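Local structure of bifunctional enzyme IspD/IspF (Campylobacter jejuni, 1W55) at residues T75-L80 / Q162-T167; K82-I87 / L155-L160; T147-K152 / D168-I173. The protein catalyses two steps of isoprenoid precursor biosynthesis, making 4-diphosphocytidyl-2-C-methyl-D-erythritol from CTP and MEP, and cyclising its 2-phosphate to methylerythritol 2,4-cyclodiphosphate with release of CMP. All blocks are in the same frame, centred on the assembly; numbering follows the deposited sequence.

How the contacts relate
All three contacts lie in the cytidylyltransferase part of the chain, on the same side of its centre. Contact 1 holds Thr75, Arg76 and Ser79 of the cytidine-5'-monophosphate pocket. Contacts 1 and 2 share helix 76-84, and their centres are about 10 Å apart. Contact 3 has its centre about 12 Å from that of contact 1. The two are joined by a salt bridge, Arg76 NH1 to Asp169 OD1 at 3.1 Å. Contacts 2 and 3 meet where helix 153-159 packs on helix 169-174, with Ala159 CB 3.5 Å from Ala172 O. The side chain of Asp168 lies about 8 Å from the nucleotide, that of Leu160 about 11 Å.

Contact 1 of 3, residues T75-L80 / Q162-T167; sequences TRAESL and QNLEFT. With C (cytidine-5'-monophosphate), chain D.
Arg76 and Thr167 meet beside the nucleotide pocket of the GT-A-type, Rossmann-like alpha/beta cytidylyltransferase domain, where the N-terminus of helix 76-84 faces the loop 162-167. Arg76 CB lies 4.0 Å from O4' of the bound cytidine-5'-monophosphate, and CG comes closer to the same ribose oxygen. CG stands anti to the backbone N (chi1 -169°), and the chain runs extended from there to NE. CD touches Thr167 O at 3.3 Å, and NE lies 3.5 Å from Thr167 O. That oxygen then lies over one face of the guanidinium, while C5' of the nucleotide sits at its edge. NH1 donates to a water that donates to Phe166 O, and it also forms a salt bridge with Asp169. NH2 forms one with Asp96. Both charges probably hold the guanidinium in place.

One turn on, Ser79 OG donates to N3 of the cytosine at 2.7 Å. Ala77 CB packs on Leu164 O, and Leu164 CD1 reaches Glu78 CG at 4.0 Å. A second water accepts from Ala77 N and donates to Leu164 O and Phe166 O. Thr75 is the N-cap. Its OG1 accepts from Glu78 N at 3.2 Å and donates to Leu164 O at 2.9 Å, in the plane of that carbonyl.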
ATOM      1  N   THR A  75      34.243 -16.795  23.720  1.00 40.73           N
ATOM      2  CA  THR A  75      32.824 -17.071  23.889  1.00 38.92           C
ATOM      3  C   THR A  75      32.079 -15.775  24.176  1.00 38.18           C
ATOM      4  O   THR A  75      32.684 -14.762  24.542  1.00 37.06           O
ATOM      5  CB  THR A  75      32.594 -18.060  25.056  1.00 38.74           C
ATOM      6  OG1 THR A  75      33.126 -17.496  26.262  1.00 36.94           O
ATOM      7  CG2 THR A  75      33.396 -19.353  24.872  1.00 37.75           C
ATOM      8  N   ARG A  76      30.759 -15.829  24.019  1.00 38.25           N
ATOM      9  CA  ARG A  76      29.871 -14.761  24.458  1.00 36.72           C
ATOM     10  C   ARG A  76      30.245 -14.256  25.856  1.00 36.17           C
ATOM     11  O   ARG A  76      30.454 -13.048  26.058  1.00 34.66           O
ATOM     12  CB  ARG A  76      28.423 -15.265  24.433  1.00 36.76           C
ATOM     13  CG  ARG A  76      27.361 -14.180  24.603  1.00 36.17           C
ATOM     14  CD  ARG A  76      25.941 -14.739  24.678  1.00 33.03           C
ATOM     15  NE  ARG A  76      24.914 -13.702  24.769  1.00 36.12           N
ATOM     16  CZ  ARG A  76      24.590 -13.030  25.880  1.00 37.80           C
ATOM     17  NH1 ARG A  76      25.223 -13.254  27.034  1.00 36.23           N
ATOM     18  NH2 ARG A  76      23.624 -12.117  25.833  1.00 33.89           N
ATOM     19  N   ALA A  77      30.347 -15.181  26.812  1.00 36.22           N
ATOM     20  CA  ALA A  77      30.619 -14.822  28.209  1.00 36.91           C
ATOM     21  C   ALA A  77      31.987 -14.171  28.392  1.00 38.10           C
ATOM     22  O   ALA A  77      32.133 -13.254  29.213  1.00 39.28           O
ATOM     23  CB  ALA A  77      30.466 -16.035  29.131  1.00 38.10           C
ATOM     24  N   GLU A  78      32.986 -14.621  27.628  1.00 38.17           N
ATOM     25  CA  GLU A  78      34.284 -13.946  27.658  1.00 38.66           C
ATOM     26  C   GLU A  78      34.263 -12.545  27.057  1.00 38.02           C
ATOM     27  O   GLU A  78      34.846 -11.626  27.635  1.00 39.12           O
ATOM     28  CB  GLU A  78      35.416 -14.767  27.041  1.00 38.91           C
ATOM     29  CG  GLU A  78      36.764 -14.284  27.573  1.00 44.18           C
ATOM     30  CD  GLU A  78      37.981 -14.928  26.936  1.00 48.44           C
ATOM     31  OE1 GLU A  78      37.857 -15.661  25.933  1.00 47.32           O
ATOM     32  OE2 GLU A  78      39.089 -14.686  27.461  1.00 57.40           O
ATOM     33  N   SER A  79      33.609 -12.366  25.912  1.00 37.20           N
ATOM     34  CA  SER A  79      33.449 -11.014  25.366  1.00 37.67           C
ATOM     35  C   SER A  79      32.759 -10.116  26.381  1.00 37.15           C
ATOM     36  O   SER A  79      33.188  -8.988  26.618  1.00 39.13           O
ATOM     37  CB  SER A  79      32.662 -11.031  24.056  1.00 37.37           C
ATOM     38  OG  SER A  79      33.295 -11.867  23.100  1.00 39.93           O
ATOM     39  N   LEU A  80      31.704 -10.644  26.996  1.00 37.80           N
ATOM     40  CA  LEU A  80      30.935  -9.928  28.008  1.00 38.49           C
ATOM     41  C   LEU A  80      31.796  -9.534  29.213  1.00 38.55           C
ATOM     42  O   LEU A  80      31.773  -8.382  29.657  1.00 37.43           O
ATOM     43  CB  LEU A  80      29.727 -10.775  28.460  1.00 37.06           C
ATOM     44  CG  LEU A  80      28.794 -10.116  29.492  1.00 38.24           C
ATOM     45  CD1 LEU A  80      28.419  -8.663  29.112  1.00 34.58           C
ATOM     46  CD2 LEU A  80      27.540 -10.956  29.695  1.00 34.48           C
ATOM     47  N   GLN A 162      34.800 -17.298  36.916  1.00 47.20           N
ATOM     48  CA  GLN A 162      35.467 -18.530  36.490  1.00 48.25           C
ATOM     49  C   GLN A 162      34.822 -19.237  35.306  1.00 48.76           C
ATOM     50  O   GLN A 162      35.524 -19.763  34.438  1.00 49.71           O
ATOM     51  CB  GLN A 162      35.557 -19.515  37.658  1.00 48.68           C
ATOM     52  CG  GLN A 162      36.575 -19.119  38.712  1.00 49.73           C
ATOM     53  CD  GLN A 162      36.612 -20.081  39.872  1.00 50.90           C
ATOM     54  OE1 GLN A 162      36.226 -21.248  39.729  1.00 50.16           O
ATOM     55  NE2 GLN A 162      37.083 -19.607  41.022  1.00 45.22           N
ATOM     56  N   ASN A 163      33.491 -19.285  35.292  1.00 48.22           N
ATOM     57  CA  ASN A 163      32.762 -20.014  34.264  1.00 47.06           C
ATOM     58  C   ASN A 163      32.386 -19.118  33.080  1.00 47.03           C
ATOM     59  O   ASN A 163      31.580 -18.200  33.209  1.00 46.64           O
ATOM     60  CB  ASN A 163      31.527 -20.679  34.870  1.00 47.78           C
ATOM     61  CG  ASN A 163      30.799 -21.593  33.893  1.00 49.38           C
ATOM     62  OD1 ASN A 163      31.086 -21.622  32.687  1.00 50.09           O
ATOM     63  ND2 ASN A 163      29.841 -22.347  34.415  1.00 51.33           N
ATOM     64  N   LEU A 164      32.973 -19.402  31.924  1.00 46.36           N
ATOM     65  CA  LEU A 164      32.732 -18.608  30.727  1.00 46.52           C
ATOM     66  C   LEU A 164      31.881 -19.340  29.682  1.00 46.34           C
ATOM     67  O   LEU A 164      31.943 -19.020  28.485  1.00 46.46           O
ATOM     68  CB  LEU A 164      34.063 -18.125  30.133  1.00 46.03           C
ATOM     69  CG  LEU A 164      34.925 -17.277  31.079  1.00 48.89           C
ATOM     70  CD1 LEU A 164      36.291 -16.979  30.476  1.00 48.25           C
ATOM     71  CD2 LEU A 164      34.208 -15.980  31.474  1.00 48.35           C
ATOM     72  N   GLU A 165      31.072 -20.297  30.144  1.00 45.63           N
ATOM     73  CA  GLU A 165      30.253 -21.141  29.256  1.00 47.29           C
ATOM     74  C   GLU A 165      28.790 -20.696  29.140  1.00 44.98           C
ATOM     75  O   GLU A 165      28.066 -21.164  28.246  1.00 44.10           O
ATOM     76  CB  GLU A 165      30.273 -22.611  29.715  1.00 48.68           C
ATOM     77  CG  GLU A 165      31.626 -23.300  29.612  1.00 58.36           C
ATOM     78  CD  GLU A 165      31.935 -23.759  28.199  1.00 70.47           C
ATOM     79  OE1 GLU A 165      31.592 -24.918  27.862  1.00 74.97           O
ATOM     80  OE2 GLU A 165      32.518 -22.959  27.425  1.00 73.17           O
ATOM     81  N   PHE A 166      28.358 -19.827  30.058  1.00 42.13           N
ATOM     82  CA  PHE A 166      26.978 -19.338  30.104  1.00 40.24           C
ATOM     83  C   PHE A 166      26.573 -18.709  28.767  1.00 38.77           C
ATOM     84  O   PHE A 166      27.331 -17.918  28.194  1.00 36.34           O
ATOM     85  CB  PHE A 166      26.824 -18.301  31.220  1.00 39.69           C
ATOM     86  CG  PHE A 166      27.097 -18.832  32.600  1.00 41.55           C
ATOM     87  CD1 PHE A 166      28.130 -18.290  33.375  1.00 41.60           C
ATOM     88  CD2 PHE A 166      26.320 -19.857  33.137  1.00 42.79           C
ATOM     89  CE1 PHE A 166      28.381 -18.756  34.663  1.00 41.12           C
ATOM     90  CE2 PHE A 166      26.568 -20.339  34.434  1.00 44.12           C
ATOM     91  CZ  PHE A 166      27.602 -19.783  35.192  1.00 42.71           C
ATOM     92  N   THR A 167      25.403 -19.092  28.259  1.00 38.70           N
ATOM     93  CA  THR A 167      24.921 -18.588  26.971  1.00 38.97           C
ATOM     94  C   THR A 167      24.065 -17.332  27.145  1.00 39.19           C
ATOM     95  O   THR A 167      23.697 -16.684  26.163  1.00 39.26           O
ATOM     96  CB  THR A 167      24.107 -19.655  26.217  1.00 38.86           C
ATOM     97  OG1 THR A 167      22.968 -20.018  27.006  1.00 43.56           O
ATOM     98  CG2 THR A 167      24.903 -20.968  26.051  1.00 38.50           C
TER
HETATM   99  OP3   C D1373      23.943 -16.895  19.841  1.00 52.52           O
HETATM  100  P     C D1373      25.393 -16.838  20.255  1.00 49.00           P
HETATM  101  OP1   C D1373      26.321 -17.389  19.201  1.00 49.18           O
HETATM  102  OP2   C D1373      25.664 -17.294  21.670  0.33 44.61           O
HETATM  103  O5'   C D1373      25.763 -15.270  20.213  1.00 47.45           O
HETATM  104  C5'   C D1373      25.089 -14.315  21.019  1.00 43.04           C
HETATM  105  C4'   C D1373      25.737 -12.940  20.853  1.00 43.15           C
HETATM  106  O4'   C D1373      27.034 -12.896  21.461  1.00 43.71           O
HETATM  107  C3'   C D1373      25.923 -12.551  19.400  1.00 41.09           C
HETATM  108  O3'   C D1373      25.463 -11.219  19.267  1.00 40.05           O
HETATM  109  C2'   C D1373      27.415 -12.620  19.155  1.00 39.82           C
HETATM  110  O2'   C D1373      27.868 -11.664  18.204  1.00 37.10           O
HETATM  111  C1'   C D1373      27.985 -12.360  20.540  1.00 39.65           C
HETATM  112  N1    C D1373      29.271 -13.034  20.708  1.00 40.05           N
HETATM  113  C2    C D1373      30.369 -12.279  21.152  1.00 35.81           C
HETATM  114  O2    C D1373      30.236 -11.050  21.402  1.00 34.29           O
HETATM  115  N3    C D1373      31.557 -12.897  21.306  1.00 37.75           N
HETATM  116  C4    C D1373      31.708 -14.220  21.024  1.00 43.18           C
HETATM  117  N4    C D1373      32.920 -14.815  21.179  1.00 45.18           N
HETATM  118  C5    C D1373      30.630 -14.978  20.580  1.00 40.24           C
HETATM  119  C6    C D1373      29.400 -14.349  20.429  1.00 42.53           C
HETATM  120  O   HOH W   1      27.188 -15.183  28.089  1.00 33.95           O
HETATM  121  O   HOH W   2      29.676 -17.992  26.672  1.00 42.26           O

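Contact 2 of 3, residues K82-I87 / L155-L160; sequences KALELI and LLKKAL
Lys157 turns its CG anti to its carbonyl carbon (chi1 -73°), which sets CG beside Leu84 CB at 4.0 Å. Leu84 has its own CG anti to the carbonyl carbon too (chi1 -76°). Beyond CG the lysine chain is extended, and its amino group lies across at the type I turn from Leu84 to Ile87, in the end region of helix 76-84. The contact is a helix-to-helix junction on one face of the alpha/beta domain. It joins the C-terminal part of helix 76-84 and this turn to helix 153-159 and Leu160 just after it.

The buried side is apolar. Leu84 CD1 lies 3.8 Å from Leu156 CG and equally far from Leu160 CD1. It thus reaches two leucines one turn apart on the second segment. The Leu84 side chain crosses those of Leu156 and Leu160 at about a right angle. Leu84 CD2 adds a contact with Leu156 CD2 at 4.1 Å. Leu84 also touches Ile7 of strand 4-9, and Leu156 touches Ile173 of helix 169-174. The leucines therefore link the helix pair to the central sheet and to the next helix.

The other side is polar, with Glu85 exposed. A bend at chi2 (-56°) turns the glutamate CD. Glu85 OE2 lies 3.7 Å from Lys157 CD and 4.1 Å from Lys157 NZ, where the opposite charges may still attract. Lys157 CE passes 3.3 Å from Leu84 O. Leu84 O itself accepts from Ile87 N, which closes the turn. Lys157 NZ ends the chain with a hydrogen bond to Ile87 O at 3.0 Å, nearly in line with the carbonyl bond.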
ATOM      1  N   LYS A  82      35.034  -9.188  29.446  1.00 40.48           N
ATOM      2  CA  LYS A  82      35.992  -8.147  29.074  1.00 40.67           C
ATOM      3  C   LYS A  82      35.323  -6.780  28.980  1.00 40.20           C
ATOM      4  O   LYS A  82      35.862  -5.791  29.470  1.00 39.98           O
ATOM      5  CB  LYS A  82      36.693  -8.485  27.759  1.00 41.88           C
ATOM      6  CG  LYS A  82      37.581  -9.728  27.816  1.00 42.43           C
ATOM      7  CD  LYS A  82      38.008 -10.160  26.417  1.00 46.20           C
ATOM      8  CE  LYS A  82      39.020  -9.177  25.814  1.00 49.13           C
ATOM      9  NZ  LYS A  82      39.489  -9.611  24.467  1.00 48.64           N
ATOM     10  N   ALA A  83      34.141  -6.728  28.373  1.00 40.72           N
ATOM     11  CA  ALA A  83      33.425  -5.456  28.224  1.00 40.66           C
ATOM     12  C   ALA A  83      32.953  -4.895  29.563  1.00 40.90           C
ATOM     13  O   ALA A  83      32.887  -3.676  29.737  1.00 40.45           O
ATOM     14  CB  ALA A  83      32.255  -5.608  27.261  1.00 39.42           C
ATOM     15  N   LEU A  84      32.612  -5.779  30.500  1.00 40.62           N
ATOM     16  CA  LEU A  84      32.188  -5.348  31.841  1.00 42.37           C
ATOM     17  C   LEU A  84      33.251  -4.553  32.612  1.00 43.98           C
ATOM     18  O   LEU A  84      32.906  -3.691  33.418  1.00 44.70           O
ATOM     19  CB  LEU A  84      31.700  -6.531  32.685  1.00 40.84           C
ATOM     20  CG  LEU A  84      30.311  -7.089  32.360  1.00 39.16           C
ATOM     21  CD1 LEU A  84      30.156  -8.487  32.924  1.00 37.35           C
ATOM     22  CD2 LEU A  84      29.206  -6.173  32.877  1.00 39.88           C
ATOM     23  N   GLU A  85      34.530  -4.821  32.353  1.00 45.74           N
ATOM     24  CA  GLU A  85      35.614  -4.083  33.008  1.00 48.81           C
ATOM     25  C   GLU A  85      35.600  -2.598  32.628  1.00 49.94           C
ATOM     26  O   GLU A  85      36.281  -1.781  33.256  1.00 51.74           O
ATOM     27  CB  GLU A  85      36.980  -4.725  32.724  1.00 47.81           C
ATOM     28  CG  GLU A  85      37.199  -6.049  33.448  1.00 53.61           C
ATOM     29  CD  GLU A  85      37.028  -5.944  34.966  1.00 61.87           C
ATOM     30  OE1 GLU A  85      37.954  -5.438  35.646  1.00 66.26           O
ATOM     31  OE2 GLU A  85      35.967  -6.362  35.488  1.00 61.64           O
ATOM     32  N   LEU A  86      34.800  -2.259  31.619  1.00 49.49           N
ATOM     33  CA  LEU A  86      34.622  -0.878  31.189  1.00 50.01           C
ATOM     34  C   LEU A  86      33.442  -0.190  31.909  1.00 50.01           C
ATOM     35  O   LEU A  86      33.277   1.031  31.824  1.00 48.98           O
ATOM     36  CB  LEU A  86      34.438  -0.831  29.662  1.00 50.96           C
ATOM     37  CG  LEU A  86      35.582  -0.390  28.723  1.00 54.33           C
ATOM     38  CD1 LEU A  86      36.995  -0.688  29.250  1.00 55.00           C
ATOM     39  CD2 LEU A  86      35.406  -0.953  27.299  1.00 47.51           C
ATOM     40  N   ILE A  87      32.639  -0.972  32.625  1.00 49.51           N
ATOM     41  CA  ILE A  87      31.403  -0.472  33.225  1.00 50.85           C
ATOM     42  C   ILE A  87      31.565  -0.206  34.717  1.00 53.30           C
ATOM     43  O   ILE A  87      32.077  -1.054  35.448  1.00 53.19           O
ATOM     44  CB  ILE A  87      30.238  -1.482  32.998  1.00 50.01           C
ATOM     45  CG1 ILE A  87      30.148  -1.901  31.520  1.00 46.54           C
ATOM     46  CG2 ILE A  87      28.903  -0.926  33.538  1.00 46.22           C
ATOM     47  CD1 ILE A  87      29.922  -0.758  30.540  1.00 42.86           C
ATOM     48  N   LEU A 155      27.275  -7.985  40.389  1.00 47.71           N
ATOM     49  CA  LEU A 155      26.895  -9.398  40.434  1.00 48.14           C
ATOM     50  C   LEU A 155      27.242 -10.162  39.157  1.00 47.77           C
ATOM     51  O   LEU A 155      27.654 -11.327  39.224  1.00 48.39           O
ATOM     52  CB  LEU A 155      25.403  -9.562  40.744  1.00 47.25           C
ATOM     53  CG  LEU A 155      24.995  -9.281  42.200  1.00 53.11           C
ATOM     54  CD1 LEU A 155      23.515  -9.512  42.387  1.00 54.00           C
ATOM     55  CD2 LEU A 155      25.801 -10.110  43.219  1.00 54.94           C
ATOM     56  N   LEU A 156      27.060  -9.510  38.005  1.00 45.54           N
ATOM     57  CA  LEU A 156      27.341 -10.131  36.715  1.00 44.22           C
ATOM     58  C   LEU A 156      28.845 -10.314  36.550  1.00 43.12           C
ATOM     59  O   LEU A 156      29.294 -11.346  36.055  1.00 42.22           O
ATOM     60  CB  LEU A 156      26.733  -9.319  35.557  1.00 43.41           C
ATOM     61  CG  LEU A 156      26.798  -9.918  34.145  1.00 42.04           C
ATOM     62  CD1 LEU A 156      26.159 -11.297  34.099  1.00 39.19           C
ATOM     63  CD2 LEU A 156      26.168  -8.983  33.080  1.00 35.19           C
ATOM     64  N   LYS A 157      29.614  -9.319  36.987  1.00 43.62           N
ATOM     65  CA  LYS A 157      31.072  -9.446  37.067  1.00 44.18           C
ATOM     66  C   LYS A 157      31.474 -10.671  37.890  1.00 45.14           C
ATOM     67  O   LYS A 157      32.248 -11.516  37.418  1.00 45.23           O
ATOM     68  CB  LYS A 157      31.705  -8.183  37.651  1.00 43.22           C
ATOM     69  CG  LYS A 157      31.690  -6.998  36.699  1.00 43.47           C
ATOM     70  CD  LYS A 157      32.652  -5.916  37.136  1.00 47.60           C
ATOM     71  CE  LYS A 157      32.264  -4.576  36.536  1.00 48.95           C
ATOM     72  NZ  LYS A 157      33.288  -3.513  36.772  1.00 55.05           N
ATOM     73  N   LYS A 158      30.925 -10.780  39.098  1.00 45.39           N
ATOM     74  CA  LYS A 158      31.213 -11.916  39.978  1.00 47.67           C
ATOM     75  C   LYS A 158      30.760 -13.226  39.348  1.00 46.34           C
ATOM     76  O   LYS A 158      31.470 -14.228  39.412  1.00 46.16           O
ATOM     77  CB  LYS A 158      30.544 -11.741  41.349  1.00 49.07           C
ATOM     78  CG  LYS A 158      31.517 -11.746  42.527  1.00 57.45           C
ATOM     79  CD  LYS A 158      30.818 -11.353  43.829  1.00 66.89           C
ATOM     80  CE  LYS A 158      31.352 -10.025  44.373  1.00 71.75           C
ATOM     81  NZ  LYS A 158      30.251  -9.071  44.713  1.00 73.82           N
ATOM     82  N   ALA A 159      29.578 -13.204  38.732  1.00 44.57           N
ATOM     83  CA  ALA A 159      29.024 -14.376  38.057  1.00 43.62           C
ATOM     84  C   ALA A 159      29.956 -14.975  36.996  1.00 42.82           C
ATOM     85  O   ALA A 159      29.885 -16.170  36.738  1.00 43.59           O
ATOM     86  CB  ALA A 159      27.664 -14.044  37.441  1.00 42.94           C
ATOM     87  N   LEU A 160      30.819 -14.146  36.398  1.00 42.00           N
ATOM     88  CA  LEU A 160      31.683 -14.575  35.285  1.00 43.07           C
ATOM     89  C   LEU A 160      33.134 -14.734  35.703  1.00 43.81           C
ATOM     90  O   LEU A 160      34.024 -14.830  34.857  1.00 44.95           O
ATOM     91  CB  LEU A 160      31.584 -13.611  34.087  1.00 41.22           C
ATOM     92  CG  LEU A 160      30.196 -13.405  33.472  1.00 41.84           C
ATOM     93  CD1 LEU A 160      30.212 -12.291  32.420  1.00 40.04           C
ATOM     94  CD2 LEU A 160      29.680 -14.709  32.886  1.00 39.77           C
TER

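Contact 3 of 3, residues T147-K152 / D168-I173; sequences TPQISK and DDSTAI
Gln149 grips Asp168 and Asp169, at the N-terminus of helix 169-174, with both ends of its amide. This is a strand-to-helix contact of the IspD domain: strand 149-152, inside the mixed sheet, runs beside the helix at 27°, with 9.6 Å between the axes of the short segments.

The tight part is around the amide. Gln149 CG stands anti to the carbonyl carbon (chi1 -62°), and the chain is extended beyond it. Gln149 NE2 donates to Asp168 OD2 at 2.7 Å, almost straight (170°). It meets OD2 on the anti side, 25° out of the carboxylate plane, while OD2 lies in the plane of the amide. NE2 also bonds Thr121 of the neighbouring strand. Gln149 OE1 accepts from Asp169 N at 2.9 Å and from a water that also donates, weakly, to Asp169 OD2. Asp168 is the helix N-cap, and its OD1 accepts from both Thr171 N and Thr171 OG1. The glutamine therefore steadies the capping carboxylate as well as the backbone N-H of Asp169, next to the N-cap. Asp169 OD1 forms the salt bridge with Arg76.

Toward Ser151 the contact is looser, although the residues that touch are buried. Ser151 OG comes no nearer than 4.1 Å to Asp169 CB and 4.2 Å to Ile173 CG1. A second water bridges here. It hydrogen-bonds Ser151 OG at 2.6 Å and donates to Asp169 OD2 at 2.8 Å.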
ATOM      1  N   THR A 147      16.915 -11.427  24.955  1.00 31.88           N
ATOM      2  CA  THR A 147      17.794 -10.331  25.332  1.00 32.55           C
ATOM      3  C   THR A 147      16.997  -9.105  24.786  1.00 33.86           C
ATOM      4  O   THR A 147      16.161  -9.319  23.895  1.00 31.54           O
ATOM      5  CB  THR A 147      19.131 -10.640  24.586  1.00 33.48           C
ATOM      6  OG1 THR A 147      20.153 -11.077  25.499  1.00 38.95           O
ATOM      7  CG2 THR A 147      19.695  -9.504  23.866  1.00 28.05           C
ATOM      8  N   PRO A 148      17.161  -7.860  25.272  1.00 33.38           N
ATOM      9  CA  PRO A 148      18.122  -7.428  26.300  1.00 34.18           C
ATOM     10  C   PRO A 148      17.872  -7.966  27.707  1.00 35.31           C
ATOM     11  O   PRO A 148      16.751  -8.341  28.055  1.00 34.85           O
ATOM     12  CB  PRO A 148      17.962  -5.895  26.331  1.00 33.39           C
ATOM     13  CG  PRO A 148      17.130  -5.524  25.125  1.00 35.29           C
ATOM     14  CD  PRO A 148      16.333  -6.742  24.787  1.00 34.98           C
ATOM     15  N   GLN A 149      18.938  -8.015  28.500  1.00 35.46           N
ATOM     16  CA  GLN A 149      18.853  -8.473  29.877  1.00 36.32           C
ATOM     17  C   GLN A 149      19.520  -7.398  30.728  1.00 37.64           C
ATOM     18  O   GLN A 149      20.568  -6.876  30.356  1.00 38.95           O
ATOM     19  CB  GLN A 149      19.559  -9.824  30.040  1.00 36.77           C
ATOM     20  CG  GLN A 149      18.956 -10.967  29.212  1.00 37.91           C
ATOM     21  CD  GLN A 149      19.633 -12.323  29.426  1.00 37.60           C
ATOM     22  OE1 GLN A 149      20.856 -12.440  29.341  1.00 37.70           O
ATOM     23  NE2 GLN A 149      18.828 -13.356  29.669  1.00 37.54           N
ATOM     24  N   ILE A 150      18.897  -7.037  31.846  1.00 38.76           N
ATOM     25  CA  ILE A 150      19.486  -6.057  32.752  1.00 39.49           C
ATOM     26  C   ILE A 150      19.953  -6.756  34.020  1.00 41.00           C
ATOM     27  O   ILE A 150      19.202  -7.536  34.625  1.00 41.02           O
ATOM     28  CB  ILE A 150      18.480  -4.932  33.118  1.00 39.13           C
ATOM     29  CG1 ILE A 150      17.908  -4.271  31.875  1.00 38.42           C
ATOM     30  CG2 ILE A 150      19.153  -3.869  33.978  1.00 41.07           C
ATOM     31  CD1 ILE A 150      16.663  -3.429  32.163  1.00 45.88           C
ATOM     32  N   SER A 151      21.179  -6.451  34.430  1.00 40.15           N
ATOM     33  CA  SER A 151      21.764  -7.061  35.610  1.00 40.89           C
ATOM     34  C   SER A 151      22.424  -5.995  36.459  1.00 41.85           C
ATOM     35  O   SER A 151      22.799  -4.927  35.956  1.00 41.87           O
ATOM     36  CB  SER A 151      22.815  -8.107  35.215  1.00 39.78           C
ATOM     37  OG  SER A 151      22.248  -9.133  34.432  1.00 43.06           O
ATOM     38  N   LYS A 152      22.567  -6.293  37.746  1.00 43.74           N
ATOM     39  CA  LYS A 152      23.434  -5.501  38.609  1.00 45.27           C
ATOM     40  C   LYS A 152      24.847  -5.834  38.167  1.00 44.74           C
ATOM     41  O   LYS A 152      25.243  -7.009  38.116  1.00 44.18           O
ATOM     42  CB  LYS A 152      23.230  -5.838  40.091  1.00 45.68           C
ATOM     43  CG  LYS A 152      21.797  -5.626  40.602  1.00 51.12           C
ATOM     44  CD  LYS A 152      21.749  -4.641  41.777  1.00 59.42           C
ATOM     45  CE  LYS A 152      20.385  -4.651  42.491  1.00 61.84           C
ATOM     46  NZ  LYS A 152      19.886  -6.046  42.776  1.00 63.42           N
ATOM     47  N   ASP A 168      23.728 -17.009  28.392  1.00 39.08           N
ATOM     48  CA  ASP A 168      23.026 -15.769  28.708  1.00 40.32           C
ATOM     49  C   ASP A 168      23.423 -15.290  30.103  1.00 41.66           C
ATOM     50  O   ASP A 168      24.214 -15.949  30.796  1.00 41.30           O
ATOM     51  CB  ASP A 168      21.504 -15.939  28.579  1.00 38.91           C
ATOM     52  CG  ASP A 168      20.835 -16.323  29.899  1.00 42.55           C
ATOM     53  OD1 ASP A 168      21.405 -17.147  30.648  1.00 42.16           O
ATOM     54  OD2 ASP A 168      19.741 -15.845  30.268  1.00 41.93           O
ATOM     55  N   ASP A 169      22.867 -14.149  30.506  1.00 41.75           N
ATOM     56  CA  ASP A 169      23.209 -13.539  31.775  1.00 42.82           C
ATOM     57  C   ASP A 169      22.382 -14.085  32.936  1.00 43.43           C
ATOM     58  O   ASP A 169      22.860 -14.106  34.068  1.00 42.47           O
ATOM     59  CB  ASP A 169      23.088 -12.018  31.678  1.00 44.34           C
ATOM     60  CG  ASP A 169      23.946 -11.429  30.552  1.00 45.27           C
ATOM     61  OD1 ASP A 169      24.705 -12.184  29.901  1.00 46.51           O
ATOM     62  OD2 ASP A 169      23.918 -10.225  30.237  1.00 43.50           O
ATOM     63  N   SER A 170      21.160 -14.545  32.651  1.00 43.15           N
ATOM     64  CA  SER A 170      20.269 -15.061  33.696  1.00 42.13           C
ATOM     65  C   SER A 170      20.804 -16.359  34.331  1.00 43.23           C
ATOM     66  O   SER A 170      20.803 -16.493  35.562  1.00 42.78           O
ATOM     67  CB  SER A 170      18.827 -15.225  33.188  1.00 39.88           C
ATOM     68  OG  SER A 170      18.661 -16.409  32.417  1.00 38.16           O
ATOM     69  N   THR A 171      21.272 -17.294  33.498  1.00 42.07           N
ATOM     70  CA  THR A 171      21.901 -18.516  34.003  1.00 41.85           C
ATOM     71  C   THR A 171      23.188 -18.213  34.762  1.00 43.52           C
ATOM     72  O   THR A 171      23.507 -18.899  35.726  1.00 42.62           O
ATOM     73  CB  THR A 171      22.218 -19.516  32.884  1.00 41.44           C
ATOM     74  OG1 THR A 171      22.991 -18.869  31.853  1.00 41.95           O
ATOM     75  CG2 THR A 171      20.951 -19.983  32.193  1.00 40.53           C
ATOM     76  N   ALA A 172      23.930 -17.195  34.319  1.00 43.92           N
ATOM     77  CA  ALA A 172      25.158 -16.804  35.007  1.00 44.17           C
ATOM     78  C   ALA A 172      24.839 -16.296  36.418  1.00 44.00           C
ATOM     79  O   ALA A 172      25.413 -16.768  37.391  1.00 44.07           O
ATOM     80  CB  ALA A 172      25.928 -15.755  34.201  1.00 41.89           C
ATOM     81  N   ILE A 173      23.903 -15.355  36.508  1.00 44.08           N
ATOM     82  CA  ILE A 173      23.488 -14.761  37.776  1.00 45.37           C
ATOM     83  C   ILE A 173      22.821 -15.790  38.696  1.00 45.95           C
ATOM     84  O   ILE A 173      23.118 -15.838  39.891  1.00 45.93           O
ATOM     85  CB  ILE A 173      22.527 -13.566  37.529  1.00 45.01           C
ATOM     86  CG1 ILE A 173      23.247 -12.433  36.780  1.00 44.60           C
ATOM     87  CG2 ILE A 173      21.869 -13.107  38.845  1.00 45.92           C
ATOM     88  CD1 ILE A 173      23.901 -11.379  37.662  1.00 45.31           C
TER
HETATM   89  O   HOH W   3      22.397 -10.803  27.857  1.00 37.62           O
HETATM   90  O   HOH W   4      22.553  -8.479  31.984  1.00 33.48           O